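Local coordinates for protein glycosyl hydrolase, family 8 (Clostridium perfringens, PDB 3REN) that probably hydrolyses alpha-1,4-glucosidic bonds of starch-like glucans as an alpha-amylase built on an (alpha/alpha)6-barrel, at residues R118-K121 / A122-A126; C172-L176 / P177-L181; F231-S234 / T235-I238; A290-A293 / N294-D298. All blocks are in the same frame, centred on the assembly; numbering follows the deposited sequence.

Overall arrangement
All four contacts are local, each joining neighbouring turns of one helix or one helix end, so none closes a long loop; they follow one another in series without nesting or crossing. Contact 1 lies on helix 113-130. Contact 2 starts helix 176-185 and packs against contact 1, Ile120 CG2 lying 3.5 Å from Thr178 CG2. Contact 3, at the start of helix 231-243, touches contact 2 where Cys172 SG is 3.7 Å from Leu233 CG. Contact 4 ends helix 283-296 and meets contact 3 through Ile292 CD1, 3.9 Å from Ile238 CG2. The series therefore links four helices of the (alpha/alpha)6-barrel, each contact touching the next.

Contact 1 of 4, residues R118-K121 / A122-A126; sequences RIIK and ALLLA
Ala122, Leu123, Leu124 and Leu125 each send a backbone N-H to the carbonyl four residues earlier, on Arg118 through Lys121, which is the defining alpha-helical pattern; the bond from Leu125 N to Lys121 O is 2.9 Å long and almost straight (172°). Three pairs one turn apart, Ile119 with Leu123, Ile120 with Leu124 and Lys121 with Leu125, run alongside each other and point the same way. Ile120 and Leu124 make the tighter apolar pair, with Ile120 CG2 3.7 Å from Leu124 CD1. The first torsion of Ile120 (chi1 -76°) sets CG2 opposite the backbone N, where it meets Leu124 CD1. Leu124 in turn has CG opposite its own carbonyl carbon (chi1 -63°), and this carbon lies 3.4 Å from Ile120 O. The same arrangement recurs one residue back, where Ile119 CG2 meets Leu123 CD1 at 3.9 Å. Lys121 contributes aliphatic chain: its CG is 4.0 Å from Leu125 CD1, while the extended remainder carries NZ on to a salt bridge with Glu243 of helix 231-243. Arg118, likewise, directs its guanidinium outside the contact, to Asp115. Around the helix, Ile120, Lys121 and Leu124 face helix 176-185, and Ile119, Ala122 and Leu123 pack on helix 78-89. Ala122 also touches Met69 and Leu70 of helix 62-74, and Leu123 reaches Tyr135 and Ala139 of helix 133-150.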
loop_
_atom_site.group_PDB
_atom_site.type_symbol
_atom_site.label_atom_id
_atom_site.label_comp_id
_atom_site.label_asym_id
_atom_site.label_seq_id
_atom_site.Cartn_x
_atom_site.Cartn_y
_atom_site.Cartn_z
ATOM N N ARG A 118 5.515 -3.033 5.484
ATOM C CA ARG A 118 4.093 -3.373 5.490
ATOM C C ARG A 118 3.834 -4.682 6.251
ATOM O O ARG A 118 2.827 -4.810 6.960
ATOM C CB ARG A 118 3.559 -3.528 4.080
ATOM C CG ARG A 118 2.036 -3.637 3.998
ATOM C CD ARG A 118 1.539 -3.889 2.584
ATOM N NE ARG A 118 1.779 -2.766 1.657
ATOM C CZ ARG A 118 2.753 -2.717 0.745
ATOM N NH1 ARG A 118 3.649 -3.693 0.629
ATOM N NH2 ARG A 118 2.849 -1.662 -0.057
ATOM N N ILE A 119 4.714 -5.655 6.062
ATOM C CA ILE A 119 4.662 -6.942 6.753
ATOM C C ILE A 119 4.977 -6.836 8.248
ATOM O O ILE A 119 4.302 -7.457 9.081
ATOM C CB ILE A 119 5.544 -7.973 6.004
ATOM C CG1 ILE A 119 4.807 -8.338 4.701
ATOM C CG2 ILE A 119 5.760 -9.279 6.887
ATOM C CD1 ILE A 119 5.587 -9.092 3.655
ATOM N N ILE A 120 5.973 -6.029 8.600
ATOM C CA ILE A 120 6.264 -5.761 9.988
ATOM C C ILE A 120 5.032 -5.148 10.648
ATOM O O ILE A 120 4.678 -5.548 11.740
ATOM C CB ILE A 120 7.490 -4.846 10.144
ATOM C CG1 ILE A 120 8.770 -5.636 9.897
ATOM C CG2 ILE A 120 7.535 -4.235 11.560
ATOM C CD1 ILE A 120 9.878 -4.793 9.175
ATOM N N LYS A 121 4.381 -4.187 9.980
ATOM C CA LYS A 121 3.207 -3.527 10.535
ATOM C C LYS A 121 2.086 -4.536 10.779
ATOM O O LYS A 121 1.522 -4.561 11.867
ATOM C CB LYS A 121 2.696 -2.422 9.595
ATOM C CG LYS A 121 1.508 -1.611 10.172
ATOM C CD LYS A 121 0.960 -0.649 9.083
ATOM C CE LYS A 121 0.112 0.458 9.717
ATOM N NZ LYS A 121 -0.687 1.313 8.722
ATOM N N ALA A 122 1.782 -5.391 9.801
ATOM C CA ALA A 122 0.750 -6.432 9.971
ATOM C C ALA A 122 1.074 -7.374 11.133
ATOM O O ALA A 122 0.189 -7.754 11.907
ATOM C CB ALA A 122 0.593 -7.238 8.695
ATOM N N LEU A 123 2.338 -7.738 11.256
ATOM C CA LEU A 123 2.807 -8.604 12.358
ATOM C C LEU A 123 2.697 -7.945 13.736
ATOM O O LEU A 123 2.232 -8.576 14.701
ATOM C CB LEU A 123 4.223 -9.105 12.087
ATOM C CG LEU A 123 4.338 -10.172 10.991
ATOM C CD1 LEU A 123 5.798 -10.333 10.601
ATOM C CD2 LEU A 123 3.750 -11.515 11.466
ATOM N N LEU A 124 3.113 -6.683 13.850
ATOM C CA LEU A 124 2.992 -5.965 15.120
ATOM C C LEU A 124 1.524 -5.725 15.483
ATOM O O LEU A 124 1.135 -5.903 16.634
ATOM C CB LEU A 124 3.804 -4.675 15.120
ATOM C CG LEU A 124 5.317 -4.894 14.965
ATOM C CD1 LEU A 124 6.101 -3.552 14.881
ATOM C CD2 LEU A 124 5.847 -5.784 16.105
ATOM N N LEU A 125 0.700 -5.332 14.513
ATOM C CA LEU A 125 -0.748 -5.287 14.756
ATOM C C LEU A 125 -1.307 -6.647 15.213
ATOM O O LEU A 125 -2.146 -6.710 16.099
ATOM C CB LEU A 125 -1.508 -4.787 13.490
ATOM C CG LEU A 125 -1.166 -3.347 13.056
ATOM C CD1 LEU A 125 -1.901 -2.952 11.800
ATOM C CD2 LEU A 125 -1.361 -2.282 14.208
ATOM N N ALA A 126 -0.845 -7.723 14.603
ATOM C CA ALA A 126 -1.343 -9.052 14.926
ATOM C C ALA A 126 -0.988 -9.425 16.371
ATOM O O ALA A 126 -1.817 -9.979 17.118
ATOM C CB ALA A 126 -0.792 -10.084 13.947
#

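Contact 2 of 4, residues C172-L176 / P177-L181; sequences CYLDL and PTMKL
An aspartate N-cap starts helix 176-185: Asp175 occupies the capping position, and its carboxylate reaches forward to Thr178 in the first turn. The cap bond, from Thr178 N to Asp175 OD1, is weak at 3.3 Å, although its N-H...O angle of 162° is well directed. It depends on the first torsion of Asp175 (chi1 -168°), which sets CG opposite the backbone N. The same residue also supports the turn through its backbone, for Met179 N bonds to Asp175 O at 3.1 Å. Next in line, Lys180 N takes Leu176 O at 2.9 Å, and the regular helical pattern is under way. Pro177, in the first turn, has no N-H to offer; its ring crosses the Asp175 side chain at about a right angle, CD approaching OD1 to 3.1 Å. The hydroxyl of Thr178 comes close to the carboxylate, OG1 lying 2.8 Å from Asp175 OD2, and is bonded to Leu117 O, so the capped turn is joined directly to neighbouring helix 113-130. The loop from strand 168-170 passes through 3-10 residues 172-173 and then two successive inverse gamma turns, centred on Leu174 and on the cap residue Asp175, into the helix. Met179, a selenomethionine, stretches its extended chain back along this approach, while Leu174 and Leu176 lean on helix 188-201. On that apolar side, Leu176 CD1 lies 4.3 Å from Met179 SE, and the Met179 and Leu174 side chains pass at a slant, Met179 CE 4.0 Å from Leu174 CD2.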
loop_
_atom_site.group_PDB
_atom_site.type_symbol
_atom_site.label_atom_id
_atom_site.label_comp_id
_atom_site.label_asym_id
_atom_site.label_seq_id
_atom_site.Cartn_x
_atom_site.Cartn_y
_atom_site.Cartn_z
ATOM N N CYS A 172 6.991 7.477 -0.188
ATOM C CA CYS A 172 5.903 6.556 0.217
ATOM C C CYS A 172 6.408 5.272 0.930
ATOM O O CYS A 172 5.613 4.601 1.589
ATOM C CB CYS A 172 4.992 6.177 -0.963
ATOM S SG CYS A 172 5.748 5.195 -2.237
ATOM N N TYR A 173 7.689 4.935 0.762
ATOM C CA TYR A 173 8.335 3.821 1.503
ATOM C C TYR A 173 8.552 4.149 2.982
ATOM O O TYR A 173 8.797 3.240 3.783
ATOM C CB TYR A 173 9.712 3.507 0.933
ATOM C CG TYR A 173 9.734 2.644 -0.316
ATOM C CD1 TYR A 173 8.851 2.862 -1.364
ATOM C CD2 TYR A 173 10.687 1.635 -0.456
ATOM C CE1 TYR A 173 8.912 2.080 -2.503
ATOM C CE2 TYR A 173 10.752 0.860 -1.582
ATOM C CZ TYR A 173 9.864 1.084 -2.595
ATOM O OH TYR A 173 9.936 0.311 -3.736
ATOM N N LEU A 174 8.517 5.425 3.341
ATOM C CA LEU A 174 8.797 5.827 4.729
ATOM C C LEU A 174 7.548 5.664 5.591
ATOM O O LEU A 174 6.792 6.635 5.836
ATOM C CB LEU A 174 9.372 7.249 4.808
ATOM C CG LEU A 174 10.673 7.390 4.015
ATOM C CD1 LEU A 174 10.995 8.851 3.897
ATOM C CD2 LEU A 174 11.819 6.600 4.662
ATOM N N ASP A 175 7.342 4.407 6.026
ATOM C CA ASP A 175 6.148 3.969 6.727
ATOM C C ASP A 175 6.260 4.397 8.197
ATOM O O ASP A 175 6.606 3.610 9.066
ATOM C CB ASP A 175 6.109 2.449 6.615
ATOM C CG ASP A 175 4.796 1.834 7.042
ATOM O OD1 ASP A 175 4.016 2.458 7.793
ATOM O OD2 ASP A 175 4.555 0.668 6.625
ATOM N N LEU A 176 5.895 5.621 8.447
ATOM C CA LEU A 176 5.987 6.199 9.748
ATOM C C LEU A 176 5.234 5.392 10.807
ATOM O O LEU A 176 5.754 5.232 11.851
ATOM C CB LEU A 176 5.451 7.625 9.747
ATOM C CG LEU A 176 6.407 8.782 9.512
ATOM C CD1 LEU A 176 7.643 8.452 8.881
ATOM C CD2 LEU A 176 5.869 10.138 9.194
ATOM N N PRO A 177 4.042 4.888 10.523
ATOM C CA PRO A 177 3.320 4.127 11.549
ATOM C C PRO A 177 4.076 2.878 11.986
ATOM O O PRO A 177 4.100 2.581 13.175
ATOM C CB PRO A 177 1.982 3.742 10.864
ATOM C CG PRO A 177 1.828 4.810 9.833
ATOM C CD PRO A 177 3.221 5.065 9.319
ATOM N N THR A 178 4.679 2.163 11.044
ATOM C CA THR A 178 5.461 0.984 11.382
ATOM C C THR A 178 6.682 1.407 12.227
ATOM O O THR A 178 7.006 0.763 13.223
ATOM C CB THR A 178 5.901 0.254 10.100
ATOM O OG1 THR A 178 4.739 -0.102 9.319
ATOM C CG2 THR A 178 6.690 -0.992 10.441
HETATM N N MSE A 179 7.355 2.492 11.844
HETATM C CA MSE A 179 8.542 2.941 12.590
HETATM C C MSE A 179 8.183 3.365 14.025
HETATM O O MSE A 179 8.965 3.170 14.953
HETATM C CB MSE A 179 9.307 4.061 11.861
HETATM C CG MSE A 179 9.937 3.594 10.559
HETATM SE SE MSE A 179 10.384 5.174 9.518
HETATM C CE MSE A 179 10.996 4.386 7.857
ATOM N N LYS A 180 7.026 3.989 14.182
ATOM C CA LYS A 180 6.483 4.317 15.486
ATOM C C LYS A 180 6.229 3.032 16.281
ATOM O O LYS A 180 6.723 2.893 17.395
ATOM C CB LYS A 180 5.169 5.056 15.324
ATOM C CG LYS A 180 4.510 5.449 16.660
ATOM C CD LYS A 180 3.623 6.639 16.459
ATOM C CE LYS A 180 3.001 7.034 17.781
ATOM N NZ LYS A 180 2.307 8.313 17.592
ATOM N N LEU A 181 5.560 2.064 15.713
ATOM C CA LEU A 181 5.364 0.842 16.443
ATOM C C LEU A 181 6.714 0.213 16.832
ATOM O O LEU A 181 6.900 -0.167 17.953
ATOM C CB LEU A 181 4.614 -0.133 15.599
ATOM C CG LEU A 181 3.117 -0.157 15.653
ATOM C CD1 LEU A 181 2.476 0.705 16.621
ATOM C CD2 LEU A 181 2.414 -0.326 14.425
#

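Contact 3 of 4, residues F231-S234 / T235-I238; sequences FLLS and TIVI
Leu232 O is gripped by two donors: the hydroxyl of Thr235 at 2.7 Å from OG1, and the backbone N of Ile236 at 3.1 Å. The amide lies in the carbonyl plane, whereas the hydroxyl is tilted from it and meets the C=O at a sharper angle, 124°. Thr235 can make this reach because OG1 sits between its backbone N and carbonyl carbon (chi1 68°), the crowded position, which brings it back over the preceding turn. The same rotation also puts CG2 over one face of the Phe231 ring. The methyl is 3.9 Å from the ring centroid and 20° off the normal, a CH-pi contact displaced toward the rim. The main-chain helical bonds run on, Thr235 N taking Phe231 O at 3.0 Å and Ile238 N taking Ser234 O at 2.8 Å. Ile238 also rests its CG1 on that last oxygen, 3.2 Å away. Outside the turn, Asn288 of helix 283-296 bonds to the Thr235 hydroxyl, Ser234 OG is bonded to Tyr212 N, and Phe231 stands edge-to-face with Tyr269. The chemistry implies that a buried polar group is satisfied: the hydroxyl gives its proton to a carbonyl of its own helix and is bonded to a side chain of the neighbouring one. These two bonds to OG1 would be expected to restrict rotation about chi1, with the methyl resting on the ring face.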
loop_
_atom_site.group_PDB
_atom_site.type_symbol
_atom_site.label_atom_id
_atom_site.label_comp_id
_atom_site.label_asym_id
_atom_site.label_seq_id
_atom_site.Cartn_x
_atom_site.Cartn_y
_atom_site.Cartn_z
ATOM N N PHE A 231 0.323 11.451 -7.824
ATOM C CA PHE A 231 -0.684 11.621 -6.754
ATOM C C PHE A 231 -0.842 10.418 -5.833
ATOM O O PHE A 231 -1.014 10.593 -4.617
ATOM C CB PHE A 231 -2.031 12.052 -7.336
ATOM C CG PHE A 231 -3.015 12.439 -6.315
ATOM C CD1 PHE A 231 -4.220 11.748 -6.207
ATOM C CD2 PHE A 231 -2.771 13.524 -5.465
ATOM C CE1 PHE A 231 -5.168 12.107 -5.237
ATOM C CE2 PHE A 231 -3.715 13.882 -4.486
ATOM C CZ PHE A 231 -4.916 13.161 -4.376
ATOM N N LEU A 232 -0.848 9.207 -6.404
ATOM C CA LEU A 232 -0.999 8.001 -5.594
ATOM C C LEU A 232 0.053 7.956 -4.518
ATOM O O LEU A 232 -0.248 7.700 -3.324
ATOM C CB LEU A 232 -0.924 6.726 -6.431
ATOM C CG LEU A 232 -0.958 5.468 -5.550
ATOM C CD1 LEU A 232 -2.339 5.299 -4.866
ATOM C CD2 LEU A 232 -0.651 4.269 -6.401
ATOM N N LEU A 233 1.292 8.196 -4.900
ATOM C CA LEU A 233 2.360 8.161 -3.950
ATOM C C LEU A 233 2.181 9.188 -2.861
ATOM O O LEU A 233 2.434 8.900 -1.775
ATOM C CB LEU A 233 3.712 8.278 -4.598
ATOM C CG LEU A 233 4.370 7.040 -5.167
ATOM C CD1 LEU A 233 3.472 5.964 -5.650
ATOM C CD2 LEU A 233 5.437 7.380 -6.168
ATOM N N SER A 234 1.719 10.380 -3.188
ATOM C CA SER A 234 1.499 11.375 -2.112
ATOM C C SER A 234 0.364 10.952 -1.147
ATOM O O SER A 234 0.436 11.218 0.042
ATOM C CB SER A 234 1.198 12.760 -2.693
ATOM O OG SER A 234 2.392 13.360 -3.204
ATOM N N THR A 235 -0.694 10.328 -1.663
ATOM C CA THR A 235 -1.718 9.792 -0.778
ATOM C C THR A 235 -1.165 8.744 0.197
ATOM O O THR A 235 -1.597 8.696 1.367
ATOM C CB THR A 235 -2.985 9.277 -1.506
ATOM O OG1 THR A 235 -2.690 8.097 -2.283
ATOM C CG2 THR A 235 -3.543 10.386 -2.388
ATOM N N ILE A 236 -0.211 7.932 -0.261
ATOM C CA ILE A 236 0.398 6.956 0.638
ATOM C C ILE A 236 1.146 7.728 1.735
ATOM O O ILE A 236 0.960 7.453 2.933
ATOM C CB ILE A 236 1.319 5.963 -0.103
ATOM C CG1 ILE A 236 0.487 5.074 -1.024
ATOM C CG2 ILE A 236 2.112 5.038 0.931
ATOM C CD1 ILE A 236 1.270 4.400 -2.122
ATOM N N VAL A 237 1.965 8.705 1.343
ATOM C CA VAL A 237 2.731 9.488 2.340
ATOM C C VAL A 237 1.772 10.152 3.344
ATOM O O VAL A 237 2.005 10.139 4.567
ATOM C CB VAL A 237 3.574 10.585 1.663
ATOM C CG1 VAL A 237 4.146 11.526 2.698
ATOM C CG2 VAL A 237 4.692 9.971 0.778
ATOM N N ILE A 238 0.702 10.760 2.832
ATOM C CA ILE A 238 -0.281 11.452 3.690
ATOM C C ILE A 238 -0.940 10.502 4.665
ATOM O O ILE A 238 -0.996 10.812 5.864
ATOM C CB ILE A 238 -1.351 12.194 2.851
ATOM C CG1 ILE A 238 -0.685 13.360 2.094
ATOM C CG2 ILE A 238 -2.517 12.645 3.718
ATOM C CD1 ILE A 238 -1.510 13.890 0.904
#

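Contact 4 of 4, residues A290-A293 / N294-D298; sequences ALIA and NYIGD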
loop_
_atom_site.group_PDB
_atom_site.type_symbol
_atom_site.label_atom_id
_atom_site.label_comp_id
_atom_site.label_asym_id
_atom_site.label_seq_id
_atom_site.Cartn_x
_atom_site.Cartn_y
_atom_site.Cartn_z
ATOM N N ALA A 290 -10.185 7.413 0.731
ATOM C CA ALA A 290 -11.158 6.839 1.672
ATOM C C ALA A 290 -10.520 6.473 3.003
ATOM O O ALA A 290 -11.113 6.704 4.052
ATOM C CB ALA A 290 -11.850 5.600 1.049
ATOM N N LEU A 291 -9.319 5.890 2.976
ATOM C CA LEU A 291 -8.642 5.539 4.264
ATOM C C LEU A 291 -8.229 6.780 5.077
ATOM O O LEU A 291 -8.283 6.793 6.323
ATOM C CB LEU A 291 -7.435 4.633 4.021
ATOM C CG LEU A 291 -7.908 3.245 3.594
ATOM C CD1 LEU A 291 -6.785 2.529 2.899
ATOM C CD2 LEU A 291 -8.464 2.451 4.816
ATOM N N ILE A 292 -7.808 7.816 4.352
ATOM C CA ILE A 292 -7.526 9.111 4.951
ATOM C C ILE A 292 -8.788 9.681 5.611
ATOM O O ILE A 292 -8.750 10.087 6.781
ATOM C CB ILE A 292 -6.953 10.086 3.897
ATOM C CG1 ILE A 292 -5.513 9.675 3.523
ATOM C CG2 ILE A 292 -6.969 11.505 4.405
ATOM C CD1 ILE A 292 -5.099 10.245 2.159
ATOM N N ALA A 293 -9.891 9.694 4.870
ATOM C CA ALA A 293 -11.136 10.310 5.332
ATOM C C ALA A 293 -11.669 9.519 6.510
ATOM O O ALA A 293 -12.166 10.098 7.468
ATOM C CB ALA A 293 -12.160 10.323 4.243
ATOM N N ASN A 294 -11.541 8.196 6.430
ATOM C CA ASN A 294 -11.949 7.340 7.546
ATOM C C ASN A 294 -11.186 7.708 8.808
ATOM O O ASN A 294 -11.779 7.894 9.878
ATOM C CB ASN A 294 -11.683 5.864 7.253
ATOM C CG ASN A 294 -12.098 4.964 8.435
ATOM O OD1 ASN A 294 -11.254 4.395 9.122
ATOM N ND2 ASN A 294 -13.401 4.859 8.670
ATOM N N TYR A 295 -9.868 7.818 8.658
ATOM C CA TYR A 295 -9.000 8.088 9.780
ATOM C C TYR A 295 -9.350 9.427 10.447
ATOM O O TYR A 295 -9.489 9.492 11.667
ATOM C CB TYR A 295 -7.519 8.036 9.369
ATOM C CG TYR A 295 -6.627 8.118 10.578
ATOM C CD1 TYR A 295 -6.210 9.350 11.064
ATOM C CD2 TYR A 295 -6.251 6.963 11.277
ATOM C CE1 TYR A 295 -5.426 9.444 12.211
ATOM C CE2 TYR A 295 -5.466 7.056 12.415
ATOM C CZ TYR A 295 -5.072 8.299 12.872
ATOM O OH TYR A 295 -4.288 8.409 13.979
ATOM N N ILE A 296 -9.512 10.480 9.654
ATOM C CA ILE A 296 -9.779 11.800 10.231
ATOM C C ILE A 296 -11.245 12.016 10.609
ATOM O O ILE A 296 -11.564 13.021 11.216
ATOM C CB ILE A 296 -9.307 12.918 9.297
ATOM C CG1 ILE A 296 -10.172 12.945 8.017
ATOM C CG2 ILE A 296 -7.808 12.763 9.020
ATOM C CD1 ILE A 296 -9.720 13.928 6.959
ATOM N N GLY A 297 -12.114 11.067 10.259
ATOM C CA GLY A 297 -13.553 11.169 10.501
ATOM C C GLY A 297 -14.321 12.042 9.518
ATOM O O GLY A 297 -15.359 12.583 9.874
ATOM N N ASP A 298 -13.836 12.187 8.281
ATOM C CA ASP A 298 -14.501 13.055 7.293
ATOM C C ASP A 298 -15.489 12.259 6.452
ATOM O O ASP A 298 -15.122 11.681 5.429
ATOM C CB ASP A 298 -13.461 13.796 6.415
ATOM C CG ASP A 298 -14.089 14.867 5.494
ATOM O OD1 ASP A 298 -15.269 14.742 5.108
ATOM O OD2 ASP A 298 -13.378 15.849 5.140
HETATM O O HOH W 1 -8.351 4.650 7.891
#
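The first torsion of Asn294 (chi1 179°) sets its amide group opposite the backbone N, beside the carbonyl carbon, and with chi2 at -110° OD1 takes a water that it shares with Leu291 O. The water donates to both oxygens, standing 2.7 Å from Leu291 O and 3.2 Å from Asn294 OD1. Leu291 O also receives Tyr295 N at 3.0 Å, so this carbonyl is gripped from its own helix and by solvent. A second decisive torsion is the positive phi of Gly297 (79°), which ends the helix in a Schellman motif. Its two bonds run back into the last turn: Asp298 N meets Ala293 O at 2.8 Å, and Gly297 N meets Asn294 O at 3.2 Å. Before the break, Ile296 N still makes a regular helical bond to Ile292 O, and Ile296 CG1 lies 3.4 Å from Ile292 O. Where the chain folds back, Ala293 CB lies 3.5 Å from Asp298 O. Asp298 is already the N-cap of the following helix, its OD1 accepting from Leu301 N, so one helix stops and the next begins within two residues. Ala290 and Ala293 pack on that helix, 299-312, whereas Leu291, Ile292 and Tyr295 touch helix 231-243; Ile292 and Ile296 also reach Ile252, so the last two turns of helix 283-296 lie against helices 299-312, 231-243 and 249-262.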